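PDB 1NLQ: nucleoplasmin-like protein from Drosophila melanogaster, which binds core histones and functions in the ATP-facilitated assembly of regularly spaced nucleosomal arrays, its N-terminal core forming pentameric rings. Local coordinates for residues R28-G40 and G95-D107. Sequence-based numbering, arbitrary orientation.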
ATOM      1  N   ARG A  28      -8.785 -20.869  18.532  1.00 20.42           N
ATOM      2  CA  ARG A  28     -10.131 -20.381  18.284  1.00 20.42           C
ATOM      3  C   ARG A  28     -10.190 -19.445  17.083  1.00 20.42           C
ATOM      4  O   ARG A  28     -11.104 -18.636  16.949  1.00 20.42           O
ATOM      5  CB  ARG A  28     -10.709 -19.709  19.539  1.00 27.01           C
ATOM      6  CG  ARG A  28      -9.954 -18.505  20.062  1.00 27.01           C
ATOM      7  CD  ARG A  28     -10.802 -17.767  21.111  1.00 27.01           C
ATOM      8  NE  ARG A  28     -11.096 -18.590  22.286  1.00 27.01           N
ATOM      9  CZ  ARG A  28     -10.249 -18.785  23.293  1.00 27.01           C
ATOM     10  NH1 ARG A  28      -9.052 -18.208  23.281  1.00 27.01           N
ATOM     11  NH2 ARG A  28     -10.588 -19.570  24.304  1.00 27.01           N
ATOM     12  N   GLY A  29      -9.204 -19.567  16.204  1.00 20.58           N
ATOM     13  CA  GLY A  29      -9.187 -18.744  15.007  1.00 20.58           C
ATOM     14  C   GLY A  29      -8.499 -17.407  15.157  1.00 20.58           C
ATOM     15  O   GLY A  29      -8.614 -16.546  14.280  1.00 20.58           O
ATOM     16  N   GLN A  30      -7.778 -17.215  16.253  1.00 19.53           N
ATOM     17  CA  GLN A  30      -7.096 -15.946  16.443  1.00 19.53           C
ATOM     18  C   GLN A  30      -6.090 -15.690  15.332  1.00 19.53           C
ATOM     19  O   GLN A  30      -5.374 -16.593  14.901  1.00 19.53           O
ATOM     20  CB  GLN A  30      -6.398 -15.883  17.806  1.00 25.08           C
ATOM     21  CG  GLN A  30      -5.351 -16.944  18.067  1.00 25.08           C
ATOM     22  CD  GLN A  30      -5.917 -18.127  18.835  1.00 25.08           C
ATOM     23  OE1 GLN A  30      -6.798 -18.827  18.343  1.00 25.08           O
ATOM     24  NE2 GLN A  30      -5.418 -18.343  20.057  1.00 25.08           N
ATOM     25  N   LYS A  31      -6.050 -14.448  14.862  1.00 18.63           N
ATOM     26  CA  LYS A  31      -5.139 -14.061  13.795  1.00 18.63           C
ATOM     27  C   LYS A  31      -4.572 -12.677  14.041  1.00 18.63           C
ATOM     28  O   LYS A  31      -5.282 -11.775  14.473  1.00 18.63           O
ATOM     29  CB  LYS A  31      -5.863 -14.062  12.443  1.00 25.38           C
ATOM     30  CG  LYS A  31      -4.997 -13.607  11.268  1.00 25.38           C
ATOM     31  CD  LYS A  31      -5.805 -13.388   9.989  1.00 25.38           C
ATOM     32  CE  LYS A  31      -6.539 -14.650   9.558  1.00 25.38           C
ATOM     33  NZ  LYS A  31      -7.178 -14.504   8.215  1.00 25.38           N
ATOM     34  N   LEU A  32      -3.286 -12.522  13.763  1.00 16.65           N
ATOM     35  CA  LEU A  32      -2.622 -11.236  13.913  1.00 16.65           C
ATOM     36  C   LEU A  32      -2.326 -10.722  12.514  1.00 16.65           C
ATOM     37  O   LEU A  32      -1.650 -11.388  11.729  1.00 16.65           O
ATOM     38  CB  LEU A  32      -1.312 -11.391  14.679  1.00 18.87           C
ATOM     39  CG  LEU A  32      -0.505 -10.101  14.845  1.00 18.87           C
ATOM     40  CD1 LEU A  32      -1.294  -9.087  15.668  1.00 18.87           C
ATOM     41  CD2 LEU A  32       0.808 -10.421  15.522  1.00 18.87           C
ATOM     42  N   VAL A  33      -2.846  -9.545  12.187  1.00 16.67           N
ATOM     43  CA  VAL A  33      -2.614  -8.969  10.876  1.00 16.67           C
ATOM     44  C   VAL A  33      -1.683  -7.786  11.060  1.00 16.67           C
ATOM     45  O   VAL A  33      -1.985  -6.879  11.824  1.00 16.67           O
ATOM     46  CB  VAL A  33      -3.922  -8.462  10.235  1.00 18.77           C
ATOM     47  CG1 VAL A  33      -3.637  -7.929   8.832  1.00 18.77           C
ATOM     48  CG2 VAL A  33      -4.952  -9.586  10.187  1.00 18.77           C
ATOM     49  N   ILE A  34      -0.545  -7.806  10.383  1.00 14.63           N
ATOM     50  CA  ILE A  34       0.396  -6.700  10.505  1.00 14.63           C
ATOM     51  C   ILE A  34       0.229  -5.787   9.306  1.00 14.63           C
ATOM     52  O   ILE A  34       0.534  -6.168   8.177  1.00 14.63           O
ATOM     53  CB  ILE A  34       1.845  -7.205  10.584  1.00 14.15           C
ATOM     54  CG1 ILE A  34       2.029  -8.057  11.844  1.00 14.15           C
ATOM     55  CG2 ILE A  34       2.800  -6.030  10.605  1.00 14.15           C
ATOM     56  CD1 ILE A  34       1.580  -7.379  13.136  1.00 14.15           C
ATOM     57  N   LYS A  35      -0.263  -4.578   9.566  1.00 13.33           N
ATOM     58  CA  LYS A  35      -0.531  -3.607   8.515  1.00 13.33           C
ATOM     59  C   LYS A  35       0.597  -2.655   8.184  1.00 13.33           C
ATOM     60  O   LYS A  35       0.811  -2.333   7.022  1.00 13.33           O
ATOM     61  CB  LYS A  35      -1.765  -2.779   8.878  1.00 17.08           C
ATOM     62  CG  LYS A  35      -3.069  -3.556   8.906  1.00 17.08           C
ATOM     63  CD  LYS A  35      -3.430  -4.024   7.513  1.00 17.08           C
ATOM     64  CE  LYS A  35      -4.851  -4.563   7.438  1.00 17.08           C
ATOM     65  NZ  LYS A  35      -5.233  -4.870   6.027  1.00 17.08           N
ATOM     66  N   GLN A  36       1.302  -2.195   9.206  1.00 13.30           N
ATOM     67  CA  GLN A  36       2.369  -1.228   9.005  1.00 13.30           C
ATOM     68  C   GLN A  36       3.509  -1.370  10.007  1.00 13.30           C
ATOM     69  O   GLN A  36       3.297  -1.698  11.173  1.00 13.30           O
ATOM     70  CB  GLN A  36       1.761   0.190   9.082  1.00 15.70           C
ATOM     71  CG  GLN A  36       2.751   1.343   9.081  1.00 15.70           C
ATOM     72  CD  GLN A  36       2.072   2.707   9.217  1.00 15.70           C
ATOM     73  OE1 GLN A  36       1.855   3.403   8.229  1.00 15.70           O
ATOM     74  NE2 GLN A  36       1.729   3.083  10.445  1.00 15.70           N
ATOM     75  N   ILE A  37       4.729  -1.158   9.521  1.00 13.21           N
ATOM     76  CA  ILE A  37       5.926  -1.193  10.355  1.00 13.21           C
ATOM     77  C   ILE A  37       6.577   0.131  10.005  1.00 13.21           C
ATOM     78  O   ILE A  37       6.984   0.360   8.867  1.00 13.21           O
ATOM     79  CB  ILE A  37       6.835  -2.392  10.023  1.00 14.13           C
ATOM     80  CG1 ILE A  37       6.072  -3.690  10.311  1.00 14.13           C
ATOM     81  CG2 ILE A  37       8.086  -2.349  10.896  1.00 14.13           C
ATOM     82  CD1 ILE A  37       6.863  -4.971  10.080  1.00 14.13           C
ATOM     83  N   LEU A  38       6.654   0.995  11.007  1.00 15.15           N
ATOM     84  CA  LEU A  38       7.135   2.354  10.847  1.00 15.15           C
ATOM     85  C   LEU A  38       8.385   2.691  11.644  1.00 15.15           C
ATOM     86  O   LEU A  38       8.500   2.317  12.811  1.00 15.15           O
ATOM     87  CB  LEU A  38       5.983   3.276  11.254  1.00 15.45           C
ATOM     88  CG  LEU A  38       6.096   4.797  11.292  1.00 15.45           C
ATOM     89  CD1 LEU A  38       6.289   5.366   9.891  1.00 15.45           C
ATOM     90  CD2 LEU A  38       4.815   5.336  11.914  1.00 15.45           C
ATOM     91  N   LEU A  39       9.309   3.406  11.004  1.00 13.91           N
ATOM     92  CA  LEU A  39      10.558   3.809  11.638  1.00 13.91           C
ATOM     93  C   LEU A  39      10.372   5.139  12.376  1.00 13.91           C
ATOM     94  O   LEU A  39       9.874   6.105  11.813  1.00 13.91           O
ATOM     95  CB  LEU A  39      11.652   3.952  10.579  1.00 14.26           C
ATOM     96  CG  LEU A  39      13.056   4.295  11.096  1.00 14.26           C
ATOM     97  CD1 LEU A  39      13.605   3.135  11.912  1.00 14.26           C
ATOM     98  CD2 LEU A  39      13.973   4.589   9.916  1.00 14.26           C
ATOM     99  N   GLY A  40      10.781   5.178  13.640  1.00 14.67           N
ATOM    100  CA  GLY A  40      10.640   6.398  14.423  1.00 14.67           C
ATOM    101  C   GLY A  40      11.452   7.571  13.908  1.00 14.67           C
ATOM    102  O   GLY A  40      12.512   7.393  13.307  1.00 14.67           O
ATOM    103  N   GLY A  95      16.330   1.435  16.284  1.00 19.24           N
ATOM    104  CA  GLY A  95      14.965   1.918  16.291  1.00 19.24           C
ATOM    105  C   GLY A  95      14.834   3.359  16.761  1.00 19.24           C
ATOM    106  O   GLY A  95      15.764   4.145  16.626  1.00 19.24           O
ATOM    107  N   PRO A  96      13.680   3.730  17.333  1.00 17.09           N
ATOM    108  CA  PRO A  96      12.546   2.828  17.529  1.00 17.09           C
ATOM    109  C   PRO A  96      11.804   2.453  16.250  1.00 17.09           C
ATOM    110  O   PRO A  96      11.863   3.160  15.244  1.00 17.09           O
ATOM    111  CB  PRO A  96      11.659   3.593  18.511  1.00 21.14           C
ATOM    112  CG  PRO A  96      11.940   5.019  18.179  1.00 21.14           C
ATOM    113  CD  PRO A  96      13.417   5.059  17.921  1.00 21.14           C
ATOM    114  N   VAL A  97      11.132   1.309  16.306  1.00 17.06           N
ATOM    115  CA  VAL A  97      10.333   0.822  15.195  1.00 17.06           C
ATOM    116  C   VAL A  97       8.966   0.457  15.771  1.00 17.06           C
ATOM    117  O   VAL A  97       8.873  -0.194  16.815  1.00 17.06           O
ATOM    118  CB  VAL A  97      10.965  -0.423  14.535  1.00 15.23           C
ATOM    119  CG1 VAL A  97      10.036  -0.970  13.454  1.00 15.23           C
ATOM    120  CG2 VAL A  97      12.305  -0.050  13.931  1.00 15.23           C
ATOM    121  N   TYR A  98       7.904   0.893  15.104  1.00 15.72           N
ATOM    122  CA  TYR A  98       6.560   0.610  15.572  1.00 15.72           C
ATOM    123  C   TYR A  98       5.878  -0.412  14.663  1.00 15.72           C
ATOM    124  O   TYR A  98       5.984  -0.337  13.440  1.00 15.72           O
ATOM    125  CB  TYR A  98       5.736   1.903  15.608  1.00 17.99           C
ATOM    126  CG  TYR A  98       6.485   3.093  16.163  1.00 17.99           C
ATOM    127  CD1 TYR A  98       6.865   4.151  15.333  1.00 17.99           C
ATOM    128  CD2 TYR A  98       6.820   3.163  17.518  1.00 17.99           C
ATOM    129  CE1 TYR A  98       7.555   5.249  15.838  1.00 17.99           C
ATOM    130  CE2 TYR A  98       7.516   4.263  18.026  1.00 17.99           C
ATOM    131  CZ  TYR A  98       7.877   5.292  17.182  1.00 17.99           C
ATOM    132  OH  TYR A  98       8.580   6.369  17.685  1.00 17.99           O
ATOM    133  N   ILE A  99       5.188  -1.371  15.267  1.00 13.47           N
ATOM    134  CA  ILE A  99       4.476  -2.394  14.503  1.00 13.47           C
ATOM    135  C   ILE A  99       2.985  -2.198  14.757  1.00 13.47           C
ATOM    136  O   ILE A  99       2.542  -2.217  15.910  1.00 13.47           O
ATOM    137  CB  ILE A  99       4.904  -3.814  14.941  1.00 15.25           C
ATOM    138  CG1 ILE A  99       6.403  -4.001  14.687  1.00 15.25           C
ATOM    139  CG2 ILE A  99       4.123  -4.858  14.166  1.00 15.25           C
ATOM    140  CD1 ILE A  99       6.965  -5.315  15.209  1.00 15.25           C
ATOM    141  N   HIS A 100       2.220  -1.989  13.688  1.00 13.21           N
ATOM    142  CA  HIS A 100       0.781  -1.764  13.796  1.00 13.21           C
ATOM    143  C   HIS A 100      -0.050  -2.811  13.065  1.00 13.21           C
ATOM    144  O   HIS A 100       0.334  -3.296  12.003  1.00 13.21           O
ATOM    145  CB  HIS A 100       0.410  -0.396  13.223  1.00 13.25           C
ATOM    146  CG  HIS A 100       1.221   0.736  13.770  1.00 13.25           C
ATOM    147  ND1 HIS A 100       1.991   1.548  12.967  1.00 13.25           N
ATOM    148  CD2 HIS A 100       1.368   1.207  15.032  1.00 13.25           C
ATOM    149  CE1 HIS A 100       2.578   2.470  13.709  1.00 13.25           C
ATOM    150  NE2 HIS A 100       2.217   2.285  14.965  1.00 13.25           N
ATOM    151  N   GLY A 101      -1.209  -3.135  13.624  1.00 17.62           N
ATOM    152  CA  GLY A 101      -2.054  -4.119  12.977  1.00 17.62           C
ATOM    153  C   GLY A 101      -3.380  -4.369  13.664  1.00 17.62           C
ATOM    154  O   GLY A 101      -3.852  -3.558  14.469  1.00 17.62           O
ATOM    155  N   HIS A 102      -3.982  -5.499  13.302  1.00 17.01           N
ATOM    156  CA  HIS A 102      -5.269  -5.932  13.834  1.00 17.01           C
ATOM    157  C   HIS A 102      -5.057  -7.182  14.655  1.00 17.01           C
ATOM    158  O   HIS A 102      -4.444  -8.134  14.177  1.00 17.01           O
ATOM    159  CB  HIS A 102      -6.237  -6.275  12.702  1.00 18.91           C
ATOM    160  CG  HIS A 102      -6.596  -5.114  11.829  1.00 18.91           C
ATOM    161  ND1 HIS A 102      -7.903  -4.761  11.569  1.00 18.91           N
ATOM    162  CD2 HIS A 102      -5.825  -4.226  11.158  1.00 18.91           C
ATOM    163  CE1 HIS A 102      -7.921  -3.704  10.777  1.00 18.91           C
ATOM    164  NE2 HIS A 102      -6.673  -3.358  10.513  1.00 18.91           N
ATOM    165  N   ASN A 103      -5.566  -7.182  15.882  1.00 20.66           N
ATOM    166  CA  ASN A 103      -5.445  -8.338  16.760  1.00 20.66           C
ATOM    167  C   ASN A 103      -6.812  -9.007  16.732  1.00 20.66           C
ATOM    168  O   ASN A 103      -7.710  -8.614  17.461  1.00 20.66           O
ATOM    169  CB  ASN A 103      -5.122  -7.897  18.185  1.00 22.94           C
ATOM    170  CG  ASN A 103      -4.543  -9.012  19.018  1.00 22.94           C
ATOM    171  OD1 ASN A 103      -4.775 -10.192  18.743  1.00 22.94           O
ATOM    172  ND2 ASN A 103      -3.780  -8.648  20.048  1.00 22.94           N
ATOM    173  N   ILE A 104      -6.966 -10.013  15.886  1.00 18.63           N
ATOM    174  CA  ILE A 104      -8.245 -10.703  15.745  1.00 18.63           C
ATOM    175  C   ILE A 104      -8.383 -11.827  16.775  1.00 18.63           C
ATOM    176  O   ILE A 104      -7.608 -12.778  16.785  1.00 18.63           O
ATOM    177  CB  ILE A 104      -8.376 -11.235  14.318  1.00 22.37           C
ATOM    178  CG1 ILE A 104      -8.257 -10.060  13.340  1.00 22.37           C
ATOM    179  CG2 ILE A 104      -9.708 -11.918  14.135  1.00 22.37           C
ATOM    180  CD1 ILE A 104      -7.962 -10.471  11.912  1.00 22.37           C
ATOM    181  N   LYS A 105      -9.396 -11.714  17.632  1.00 25.66           N
ATOM    182  CA  LYS A 105      -9.602 -12.675  18.713  1.00 25.66           C
ATOM    183  C   LYS A 105     -10.071 -14.080  18.348  1.00 25.66           C
ATOM    184  O   LYS A 105      -9.687 -15.048  18.998  1.00 25.66           O
ATOM    185  CB  LYS A 105     -10.562 -12.073  19.743  1.00 43.32           C
ATOM    186  CG  LYS A 105     -10.236 -10.626  20.157  1.00 43.32           C
ATOM    187  CD  LYS A 105      -8.788 -10.452  20.623  1.00 43.32           C
ATOM    188  CE  LYS A 105      -8.627  -9.145  21.394  1.00 43.32           C
ATOM    189  NZ  LYS A 105      -7.218  -8.807  21.716  1.00 43.32           N
ATOM    190  N   ASP A 106     -10.908 -14.194  17.325  1.00 24.74           N
ATOM    191  CA  ASP A 106     -11.404 -15.503  16.907  1.00 24.74           C
ATOM    192  C   ASP A 106     -12.008 -15.446  15.511  1.00 24.74           C
ATOM    193  O   ASP A 106     -11.947 -14.413  14.845  1.00 24.74           O
ATOM    194  CB  ASP A 106     -12.437 -16.027  17.913  1.00 25.15           C
ATOM    195  CG  ASP A 106     -13.551 -15.040  18.172  1.00 25.15           C
ATOM    196  OD1 ASP A 106     -14.139 -14.527  17.194  1.00 25.15           O
ATOM    197  OD2 ASP A 106     -13.842 -14.784  19.358  1.00 25.15           O
ATOM    198  N   ASP A 107     -12.586 -16.561  15.068  1.00 26.96           N
ATOM    199  CA  ASP A 107     -13.181 -16.635  13.733  1.00 26.96           C
ATOM    200  C   ASP A 107     -14.697 -16.774  13.786  1.00 26.96           C
ATOM    201  O   ASP A 107     -15.288 -16.437  14.837  1.00 26.96           O
ATOM    202  CB  ASP A 107     -12.580 -17.806  12.947  1.00 28.02           C
ATOM    203  CG  ASP A 107     -12.912 -19.159  13.556  1.00 28.02           C
ATOM    204  OD1 ASP A 107     -12.451 -20.178  13.012  1.00 28.02           O
ATOM    205  OD2 ASP A 107     -13.624 -19.212  14.582  1.00 28.02           O
TER
HETATM  206  O   HOH W   1      -8.308 -16.030  21.227  1.00 35.98           O
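Q36 and K35 both face H100, the irregular point of an antiparallel ladder between strands 31-39 and 97-104. From K31–I104 to I34–G101 the pairing is regular; it then shifts by one residue, with K35 the extra one. H100 O accepts from both K35 N (2.8 Å) and Q36 N (3.2 Å), the signature of a classic beta bulge. Beyond it, hydrogen-bonded pairs Q36–H100 and L38–Y98 resume the ladder, and G40 N to P96 O extends it. Opposite I34, a CB on G101 would run into V33 O, which is consistent with glycine here.

Among polar side chains, Q36 NE2 donates to H100 ND1 at 3.0 Å and 167°. The donor is tilted 30° from the imidazole plane, while ND1 lies in the amide plane. Q36 reaches it with CG anti to its backbone N (chi1 172°) and an extended chain, running alongside the ring. A leucine in place of H100 would probably leave this amide N-H without its acceptor and lose the weak bond from NE2 to P63 O of a neighbouring subunit.

Apolar contacts divide by face. I34 CD1 meets I99 CG2 at 3.7 Å, and I37 CG2 presses on V97 CG1 at 3.5 Å, tighter than usual for carbons. On the H100 side, V33 CG2 touches I104 CD1 at 3.6 Å, while K35 CG meets the H102 ring edge at CD2 (3.6 Å).

The strands are the inner pair of one sheet in the nucleoplasmin jelly-roll sandwich, flanked by strands 4-11 and 74-82. I34, V97 and I99 face the interior, packing on F88 and L90 of strand 86-92; the H100 face forms part of the pentamer interface, where Q36 NE2 also bonds I64 O of the neighbouring subunit and K35 NZ bridges D78 of both chains.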